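Local coordinates for protein putative glucarate dehydratase (Pseudomonas fluorescens, PDB 4IT1) that probably catalyses the magnesium-dependent dehydration of D-glucarate to 5-dehydro-4-deoxy-D-glucarate, as a member of the mandelate racemase/muconate lactonizing enzyme family, at residues N149-D154 with I396-L402; A159-P165 with A358-L364; T370-W374 with K386-V390. All coordinates share one frame; numbering follows the deposited sequence.

Contact 1 (N149-D154 with I396-L402); sequences NVPLVD and ITRAPGL
A single beta bridge between Pro151 and Gly401 joins the loop leaving helix 128-148 to the loop beyond strand 393-395, tying the N-terminal part of this enolase-superfamily fold to its barrel part. Two backbone bonds define the bridge: Gly401 N to Val150 O at 3.0 Å, and Leu152 N to Gly401 O at 3.1 Å. Gly401 takes a positive phi, a conformation that favours glycine. The Pro151 ring meets the Arg398 guanidinium over one face, with CD 3.6 Å from Arg398 CZ. Arg398 comes back to this ring because its chain is bent at chi2 and chi3. Asp154 OD2 then receives Arg398 NH2 on its syn lone pair in a salt bridge of 3.0 Å; the carboxylate and guanidinium planes are 39° apart, and the N-H...O angle of 133° is far from straight. Replacing Asp154 with an alanine would probably leave the Arg398 guanidinium without this charge partner and freer to swing off the proline ring. Asp91 of the second subunit packs on both Asp154 and Arg398. Deeper in, the Leu152 and Leu402 side chains run alongside each other in the same direction, Leu152 CD1 being 3.8 Å from Leu402 CD2.

Contact 2 (A159-P165 with A358-L364); sequences AVRDEVP and AAAVPNL
The C-terminal end of helix 348-360 and the turn that follows it are held here by the segment leading into strand 163-170, chiefly through backbone carbonyls of the helix end and of the turn after it. Val160 N donates to Ala359 O at 2.8 Å, and the C=O...N angle of 158° brings the donor in nearly head-on to the carbonyl. Arg161 reaches carbonyls of the turn with its side chain. Its CG sits between the backbone N and the carbonyl carbon (chi1 53°), and a bend at chi3 turns the guanidinium toward the residues after the helix. Arg161 NH1 bonds Val361 O at 2.8 Å, with that oxygen only 3° out of the guanidinium plane. Arg161 NH2 adds two weak bonds, one to the same oxygen and one to Pro362 O at 3.3 Å, so Val361 O is gripped by both terminal nitrogens. Arg161 NH1 also lies 2.9 Å from Ala358 O. The helix belongs to the barrel of the enolase superfamily, and strand 163-170 runs beside strand 212-215 in its sheet. Leu364 CB covers one face of the guanidinium, 3.6 Å from Arg161 NH2, while Val160 CG1 covers the opposite face; flanked in this way, the group is kept from rolling. Apart from the arginine, Val164 packs on the helix, its CG1 3.9 Å from Ala358 CB and its CG2 4.2 Å from Ala359 CB. Asn96 of the second subunit hydrogen-bonds Ala360 O and packs on Val160 and Pro362.

Contact 3 (T370-W374 with K386-V390); sequences THYPW and KLPIV
This is a buried side-chain contact between two parts of the long loop that connects helix 348-360 to strand 393-395, with Tyr372 and Lys386 each reaching over to the other's segment. The evidence for a side-chain rather than a backbone pairing is the separation of the main chains, whose closest CA atoms, of Tyr372 and Lys386, are 8.6 Å apart. The two side chains run antiparallel alongside each other. As they pass, Lys386 CD rests over one face of the tyrosine ring in a CH-pi contact, 4.0 Å from the Tyr372 ring centroid and 29° off the ring normal. Bends at chi2 and chi3 carry the lysine chain over the ring and on to the backbone behind it, where Lys386 NZ donates to Tyr372 O at 2.9 Å; the ammonium approaches tilted 29° from the carbonyl plane. Gln375 O is a further acceptor for Lys386 NZ, so two main-chain carbonyls accept from the ammonium, which probably eases the burial of its charge.

Within the enolase-superfamily barrel fold, this loop follows the last helix of the parallel strand-helix series, and the tyrosine's far end fixes its later part. Leu387 N lies in the plane of the ring and donates to Tyr372 OH at 3.1 Å, with an N-H...O angle of 162°. The same hydroxyl hydrogen-bonds Glu380 OE1, which belongs to the chain between the two segments, so one oxygen joins three parts of the loop. The contact of Leu387 CB with Tyr372 CE2, at 4.0 Å, adds apolar cover beside this bond. Further down the ring, Ile389 comes in obliquely, its CD1 4.0 Å from Tyr372 CD2. Leu351 of helix 348-360 also packs on Tyr372, and Tyr207 of helix 193-207 touches Ile389.

In the fold
From the N terminus, the chain leaves helix 128-148 through residues 149-154 and enters strand 163-170 through residues 159-165. After the successive strands and helices of the barrel, helix 348-360 returns to close contact 2. The following loop folds on itself at contact 3, a short closure of only 11 intervening residues, and passes through strand 393-395 before residues 396-402 close contact 1. The loop of contact 1 therefore encloses the other two, which follow one another in series. Contacts 1 and 2 touch: Ile396 N lies 2.7 Å from Asp162 O, a probable hydrogen bond, and both reach the second subunit. Contact 3 stands apart from them.

Contact 1 (N149-D154 with I396-L402)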
loop_
_atom_site.group_PDB
_atom_site.type_symbol
_atom_site.label_atom_id
_atom_site.label_comp_id
_atom_site.label_asym_id
_atom_site.label_seq_id
_atom_site.Cartn_x
_atom_site.Cartn_y
_atom_site.Cartn_z
ATOM N N ASN A 149 0.294 5.378 22.879
ATOM C CA ASN A 149 -0.762 4.908 23.781
ATOM C C ASN A 149 -1.994 4.382 23.027
ATOM O O ASN A 149 -3.005 4.021 23.637
ATOM C CB ASN A 149 -1.133 6.020 24.783
ATOM C CG ASN A 149 -1.912 5.511 25.984
ATOM O OD1 ASN A 149 -2.599 6.283 26.652
ATOM N ND2 ASN A 149 -1.809 4.217 26.266
ATOM N N VAL A 150 -1.884 4.319 21.701
ATOM C CA VAL A 150 -2.971 3.853 20.833
ATOM C C VAL A 150 -2.765 2.394 20.428
ATOM O O VAL A 150 -1.627 1.933 20.378
ATOM C CB VAL A 150 -3.103 4.730 19.566
ATOM C CG1 VAL A 150 -3.515 6.149 19.937
ATOM C CG2 VAL A 150 -1.811 4.735 18.757
ATOM N N PRO A 151 -3.862 1.655 20.153
ATOM C CA PRO A 151 -3.681 0.287 19.647
ATOM C C PRO A 151 -2.993 0.304 18.286
ATOM O O PRO A 151 -3.059 1.314 17.574
ATOM C CB PRO A 151 -5.112 -0.260 19.543
ATOM C CG PRO A 151 -6.002 0.935 19.564
ATOM C CD PRO A 151 -5.281 1.985 20.359
ATOM N N LEU A 152 -2.315 -0.788 17.938
ATOM C CA LEU A 152 -1.461 -0.803 16.747
ATOM C C LEU A 152 -2.272 -0.443 15.503
ATOM O O LEU A 152 -1.856 0.395 14.706
ATOM C CB LEU A 152 -0.761 -2.162 16.583
ATOM C CG LEU A 152 0.551 -2.216 15.784
ATOM C CD1 LEU A 152 1.306 -3.494 16.105
ATOM C CD2 LEU A 152 0.334 -2.105 14.283
ATOM N N VAL A 153 -3.446 -1.058 15.384
ATOM C CA VAL A 153 -4.362 -0.842 14.265
ATOM C C VAL A 153 -4.554 0.642 13.874
ATOM O O VAL A 153 -4.760 0.950 12.694
ATOM C CB VAL A 153 -5.705 -1.555 14.532
ATOM C CG1 VAL A 153 -6.447 -0.928 15.712
ATOM C CG2 VAL A 153 -6.564 -1.587 13.278
ATOM N N ASP A 154 -4.449 1.545 14.854
ATOM C CA ASP A 154 -4.622 2.984 14.621
ATOM C C ASP A 154 -3.497 3.591 13.788
ATOM O O ASP A 154 -3.710 4.573 13.062
ATOM C CB ASP A 154 -4.793 3.742 15.949
ATOM C CG ASP A 154 -6.171 3.513 16.596
ATOM O OD1 ASP A 154 -7.044 2.855 15.983
ATOM O OD2 ASP A 154 -6.383 4.001 17.728
ATOM N N ILE A 396 -10.154 -6.881 19.104
ATOM C CA ILE A 396 -9.232 -5.749 19.031
ATOM C C ILE A 396 -9.692 -4.715 20.058
ATOM O O ILE A 396 -10.842 -4.263 20.022
ATOM C CB ILE A 396 -9.179 -5.124 17.610
ATOM C CG1 ILE A 396 -8.921 -6.197 16.545
ATOM C CG2 ILE A 396 -8.143 -4.004 17.528
ATOM C CD1 ILE A 396 -7.603 -6.934 16.692
ATOM N N THR A 397 -8.795 -4.352 20.971
ATOM C CA THR A 397 -9.133 -3.445 22.070
ATOM C C THR A 397 -8.390 -2.113 21.975
ATOM O O THR A 397 -7.718 -1.829 20.980
ATOM C CB THR A 397 -8.873 -4.088 23.453
ATOM O OG1 THR A 397 -7.477 -4.009 23.777
ATOM C CG2 THR A 397 -9.335 -5.545 23.482
ATOM N N ARG A 398 -8.519 -1.301 23.021
ATOM C CA ARG A 398 -7.883 0.013 23.072
ATOM C C ARG A 398 -6.500 -0.031 23.731
ATOM O O ARG A 398 -5.808 0.995 23.796
ATOM C CB ARG A 398 -8.798 1.034 23.775
ATOM C CG ARG A 398 -10.076 1.402 23.019
ATOM C CD ARG A 398 -9.799 2.025 21.652
ATOM N NE ARG A 398 -8.852 3.139 21.716
ATOM C CZ ARG A 398 -8.373 3.782 20.653
ATOM N NH1 ARG A 398 -7.515 4.783 20.810
ATOM N NH2 ARG A 398 -8.744 3.421 19.430
ATOM N N ALA A 399 -6.106 -1.216 24.211
ATOM C CA ALA A 399 -4.769 -1.447 24.784
ATOM C C ALA A 399 -3.677 -0.995 23.812
ATOM O O ALA A 399 -3.799 -1.227 22.599
ATOM C CB ALA A 399 -4.589 -2.913 25.140
ATOM N N PRO A 400 -2.616 -0.340 24.337
ATOM C CA PRO A 400 -1.528 0.201 23.507
ATOM C C PRO A 400 -0.789 -0.886 22.717
ATOM O O PRO A 400 -0.533 -1.980 23.238
ATOM C CB PRO A 400 -0.582 0.854 24.526
ATOM C CG PRO A 400 -1.377 1.002 25.776
ATOM C CD PRO A 400 -2.360 -0.129 25.774
ATOM N N GLY A 401 -0.463 -0.578 21.464
ATOM C CA GLY A 401 0.187 -1.529 20.565
ATOM C C GLY A 401 -0.572 -2.830 20.416
ATOM O O GLY A 401 -1.780 -2.834 20.163
ATOM N N LEU A 402 0.143 -3.936 20.588
ATOM C CA LEU A 402 -0.456 -5.267 20.551
ATOM C C LEU A 402 -1.233 -5.583 21.832
ATOM O O LEU A 402 -2.021 -6.534 21.865
ATOM C CB LEU A 402 0.623 -6.335 20.313
ATOM C CG LEU A 402 1.362 -6.342 18.971
ATOM C CD1 LEU A 402 2.592 -7.231 19.050
ATOM C CD2 LEU A 402 0.453 -6.788 17.834
#

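Contact 2 (A159-P165 with A358-L364)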
loop_
_atom_site.group_PDB
_atom_site.type_symbol
_atom_site.label_atom_id
_atom_site.label_comp_id
_atom_site.label_asym_id
_atom_site.label_seq_id
_atom_site.Cartn_x
_atom_site.Cartn_y
_atom_site.Cartn_z
ATOM N N ALA A 159 -9.403 0.730 13.003
ATOM C CA ALA A 159 -10.077 -0.570 12.936
ATOM C C ALA A 159 -11.399 -0.539 12.174
ATOM O O ALA A 159 -12.329 0.171 12.558
ATOM C CB ALA A 159 -10.282 -1.136 14.339
ATOM N N VAL A 160 -11.470 -1.316 11.094
ATOM C CA VAL A 160 -12.703 -1.499 10.325
ATOM C C VAL A 160 -13.669 -2.407 11.100
ATOM O O VAL A 160 -14.886 -2.207 11.075
ATOM C CB VAL A 160 -12.418 -2.055 8.904
ATOM C CG1 VAL A 160 -13.703 -2.447 8.180
ATOM C CG2 VAL A 160 -11.652 -1.032 8.079
ATOM N N ARG A 161 -13.108 -3.406 11.775
ATOM C CA ARG A 161 -13.856 -4.302 12.655
ATOM C C ARG A 161 -13.119 -4.384 14.000
ATOM O O ARG A 161 -11.917 -4.095 14.068
ATOM C CB ARG A 161 -14.019 -5.689 12.015
ATOM C CG ARG A 161 -12.704 -6.316 11.546
ATOM C CD ARG A 161 -12.893 -7.495 10.594
ATOM N NE ARG A 161 -13.415 -7.108 9.275
ATOM C CZ ARG A 161 -12.724 -6.460 8.338
ATOM N NH1 ARG A 161 -11.463 -6.089 8.548
ATOM N NH2 ARG A 161 -13.300 -6.166 7.181
ATOM N N ASP A 162 -13.848 -4.734 15.061
ATOM C CA ASP A 162 -13.281 -4.883 16.404
ATOM C C ASP A 162 -13.094 -6.359 16.757
ATOM O O ASP A 162 -12.565 -6.702 17.821
ATOM C CB ASP A 162 -14.154 -4.174 17.455
ATOM C CG ASP A 162 -15.622 -4.583 17.387
ATOM O OD1 ASP A 162 -15.913 -5.775 17.158
ATOM O OD2 ASP A 162 -16.491 -3.702 17.573
ATOM N N GLU A 163 -13.552 -7.224 15.857
ATOM C CA GLU A 163 -13.436 -8.664 16.006
ATOM C C GLU A 163 -13.018 -9.283 14.673
ATOM O O GLU A 163 -13.580 -8.948 13.625
ATOM C CB GLU A 163 -14.761 -9.258 16.462
ATOM C CG GLU A 163 -15.105 -8.954 17.908
ATOM C CD GLU A 163 -16.227 -9.824 18.436
ATOM O OE1 GLU A 163 -16.844 -10.562 17.638
ATOM O OE2 GLU A 163 -16.489 -9.769 19.655
ATOM N N VAL A 164 -12.035 -10.179 14.723
ATOM C CA VAL A 164 -11.507 -10.843 13.527
ATOM C C VAL A 164 -11.850 -12.328 13.559
ATOM O O VAL A 164 -11.397 -13.046 14.452
ATOM C CB VAL A 164 -9.979 -10.663 13.397
ATOM C CG1 VAL A 164 -9.455 -11.403 12.173
ATOM C CG2 VAL A 164 -9.614 -9.184 13.318
ATOM N N PRO A 165 -12.661 -12.795 12.589
ATOM C CA PRO A 165 -13.076 -14.205 12.585
ATOM C C PRO A 165 -11.932 -15.156 12.198
ATOM O O PRO A 165 -10.985 -14.747 11.519
ATOM C CB PRO A 165 -14.202 -14.247 11.543
ATOM C CG PRO A 165 -13.934 -13.089 10.633
ATOM C CD PRO A 165 -13.193 -12.047 11.434
ATOM N N ALA A 358 -5.356 -7.469 9.927
ATOM C CA ALA A 358 -6.640 -8.001 9.495
ATOM C C ALA A 358 -7.797 -7.047 9.829
ATOM O O ALA A 358 -8.814 -7.023 9.128
ATOM C CB ALA A 358 -6.875 -9.361 10.132
ATOM N N ALA A 359 -7.620 -6.264 10.895
ATOM C CA ALA A 359 -8.656 -5.373 11.401
ATOM C C ALA A 359 -8.674 -4.052 10.654
ATOM O O ALA A 359 -9.709 -3.392 10.591
ATOM C CB ALA A 359 -8.479 -5.136 12.897
ATOM N N ALA A 360 -7.529 -3.669 10.091
ATOM C CA ALA A 360 -7.436 -2.412 9.347
ATOM C C ALA A 360 -7.772 -2.535 7.860
ATOM O O ALA A 360 -7.794 -1.523 7.145
ATOM C CB ALA A 360 -6.069 -1.771 9.537
ATOM N N VAL A 361 -8.025 -3.755 7.388
ATOM C CA VAL A 361 -8.294 -3.940 5.960
ATOM C C VAL A 361 -9.787 -4.053 5.668
ATOM O O VAL A 361 -10.481 -4.899 6.252
ATOM C CB VAL A 361 -7.449 -5.066 5.281
ATOM C CG1 VAL A 361 -5.956 -4.818 5.494
ATOM C CG2 VAL A 361 -7.844 -6.454 5.757
ATOM N N PRO A 362 -10.283 -3.180 4.773
ATOM C CA PRO A 362 -11.702 -3.112 4.438
ATOM C C PRO A 362 -12.142 -4.402 3.785
ATOM O O PRO A 362 -13.210 -4.926 4.109
ATOM C CB PRO A 362 -11.774 -1.963 3.423
ATOM C CG PRO A 362 -10.528 -1.172 3.635
ATOM C CD PRO A 362 -9.494 -2.183 4.027
ATOM N N ASN A 363 -11.302 -4.918 2.888
ATOM C CA ASN A 363 -11.639 -6.104 2.110
ATOM C C ASN A 363 -11.123 -7.419 2.706
ATOM O O ASN A 363 -10.296 -8.103 2.116
ATOM C CB ASN A 363 -11.241 -5.927 0.635
ATOM C CG ASN A 363 -9.743 -5.769 0.433
ATOM O OD1 ASN A 363 -9.067 -5.039 1.164
ATOM N ND2 ASN A 363 -9.216 -6.457 -0.580
ATOM N N LEU A 364 -11.626 -7.755 3.890
ATOM C CA LEU A 364 -11.401 -9.061 4.500
ATOM C C LEU A 364 -12.543 -10.001 4.110
ATOM O O LEU A 364 -13.653 -9.898 4.633
ATOM C CB LEU A 364 -11.292 -8.934 6.026
ATOM C CG LEU A 364 -10.941 -10.192 6.832
ATOM C CD1 LEU A 364 -9.659 -10.829 6.317
ATOM C CD2 LEU A 364 -10.813 -9.879 8.317
#

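Contact 3 (T370-W374 with K386-V390)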
loop_
_atom_site.group_PDB
_atom_site.type_symbol
_atom_site.label_atom_id
_atom_site.label_comp_id
_atom_site.label_asym_id
_atom_site.label_seq_id
_atom_site.Cartn_x
_atom_site.Cartn_y
_atom_site.Cartn_z
ATOM N N THR A 370 -5.405 -19.954 11.643
ATOM C CA THR A 370 -4.567 -19.998 12.843
ATOM C C THR A 370 -4.307 -21.425 13.330
ATOM O O THR A 370 -5.108 -22.341 13.094
ATOM C CB THR A 370 -5.142 -19.123 13.982
ATOM O OG1 THR A 370 -4.117 -18.854 14.948
ATOM C CG2 THR A 370 -6.339 -19.803 14.669
ATOM N N HIS A 371 -3.170 -21.601 14.000
ATOM C CA HIS A 371 -2.770 -22.899 14.543
ATOM C C HIS A 371 -3.056 -22.970 16.047
ATOM O O HIS A 371 -2.963 -24.036 16.655
ATOM C CB HIS A 371 -1.277 -23.140 14.277
ATOM C CG HIS A 371 -0.992 -23.852 12.990
ATOM N ND1 HIS A 371 -1.508 -23.446 11.779
ATOM C CD2 HIS A 371 -0.224 -24.936 12.725
ATOM C CE1 HIS A 371 -1.084 -24.256 10.826
ATOM N NE2 HIS A 371 -0.301 -25.168 11.373
ATOM N N TYR A 372 -3.430 -21.821 16.608
ATOM C CA TYR A 372 -3.510 -21.563 18.056
ATOM C C TYR A 372 -4.166 -22.624 18.946
ATOM O O TYR A 372 -3.665 -22.883 20.035
ATOM C CB TYR A 372 -4.148 -20.199 18.298
ATOM C CG TYR A 372 -3.577 -19.447 19.471
ATOM C CD1 TYR A 372 -2.248 -19.009 19.470
ATOM C CD2 TYR A 372 -4.375 -19.141 20.577
ATOM C CE1 TYR A 372 -1.727 -18.305 20.546
ATOM C CE2 TYR A 372 -3.867 -18.435 21.655
ATOM C CZ TYR A 372 -2.549 -18.020 21.640
ATOM O OH TYR A 372 -2.059 -17.318 22.717
ATOM N N PRO A 373 -5.287 -23.232 18.499
ATOM C CA PRO A 373 -5.835 -24.389 19.214
ATOM C C PRO A 373 -4.845 -25.528 19.510
ATOM O O PRO A 373 -5.079 -26.323 20.431
ATOM C CB PRO A 373 -6.941 -24.907 18.273
ATOM C CG PRO A 373 -7.155 -23.848 17.246
ATOM C CD PRO A 373 -6.284 -22.669 17.572
ATOM N N TRP A 374 -3.764 -25.615 18.735
ATOM C CA TRP A 374 -2.801 -26.714 18.882
ATOM C C TRP A 374 -1.756 -26.438 19.943
ATOM O O TRP A 374 -1.274 -27.369 20.589
ATOM C CB TRP A 374 -2.144 -27.052 17.541
ATOM C CG TRP A 374 -3.138 -27.575 16.569
ATOM C CD1 TRP A 374 -3.648 -26.918 15.491
ATOM C CD2 TRP A 374 -3.788 -28.852 16.611
ATOM N NE1 TRP A 374 -4.563 -27.717 14.835
ATOM C CE2 TRP A 374 -4.664 -28.911 15.501
ATOM C CE3 TRP A 374 -3.703 -29.959 17.465
ATOM C CZ2 TRP A 374 -5.458 -30.039 15.224
ATOM C CZ3 TRP A 374 -4.492 -31.080 17.189
ATOM C CH2 TRP A 374 -5.364 -31.106 16.081
ATOM N N LYS A 386 -2.533 -18.339 27.300
ATOM C CA LYS A 386 -3.187 -18.329 25.986
ATOM C C LYS A 386 -4.291 -17.277 25.844
ATOM O O LYS A 386 -5.196 -17.174 26.681
ATOM C CB LYS A 386 -3.692 -19.722 25.582
ATOM C CG LYS A 386 -2.617 -20.591 24.939
ATOM C CD LYS A 386 -3.108 -21.294 23.679
ATOM C CE LYS A 386 -4.106 -22.400 23.995
ATOM N NZ LYS A 386 -4.431 -23.198 22.781
ATOM N N LEU A 387 -4.181 -16.497 24.770
ATOM C CA LEU A 387 -5.166 -15.493 24.390
ATOM C C LEU A 387 -6.546 -16.091 24.158
ATOM O O LEU A 387 -6.659 -17.247 23.734
ATOM C CB LEU A 387 -4.703 -14.766 23.132
ATOM C CG LEU A 387 -4.067 -13.390 23.324
ATOM C CD1 LEU A 387 -3.632 -13.134 24.764
ATOM C CD2 LEU A 387 -2.916 -13.215 22.345
ATOM N N PRO A 388 -7.600 -15.302 24.436
ATOM C CA PRO A 388 -8.960 -15.811 24.300
ATOM C C PRO A 388 -9.437 -15.769 22.858
ATOM O O PRO A 388 -9.131 -14.823 22.129
ATOM C CB PRO A 388 -9.796 -14.838 25.159
ATOM C CG PRO A 388 -8.829 -13.856 25.756
ATOM C CD PRO A 388 -7.592 -13.910 24.914
ATOM N N ILE A 389 -10.167 -16.800 22.451
ATOM C CA ILE A 389 -10.879 -16.779 21.181
ATOM C C ILE A 389 -12.358 -17.041 21.449
ATOM O O ILE A 389 -12.784 -18.189 21.653
ATOM C CB ILE A 389 -10.302 -17.779 20.151
ATOM C CG1 ILE A 389 -8.829 -17.456 19.861
ATOM C CG2 ILE A 389 -11.118 -17.739 18.865
ATOM C CD1 ILE A 389 -8.083 -18.539 19.107
ATOM N N VAL A 390 -13.126 -15.956 21.458
ATOM C CA VAL A 390 -14.537 -16.016 21.803
ATOM C C VAL A 390 -15.386 -15.896 20.543
ATOM O O VAL A 390 -15.252 -14.929 19.785
ATOM C CB VAL A 390 -14.950 -14.903 22.793
ATOM C CG1 VAL A 390 -16.164 -15.356 23.590
ATOM C CG2 VAL A 390 -13.797 -14.507 23.717
#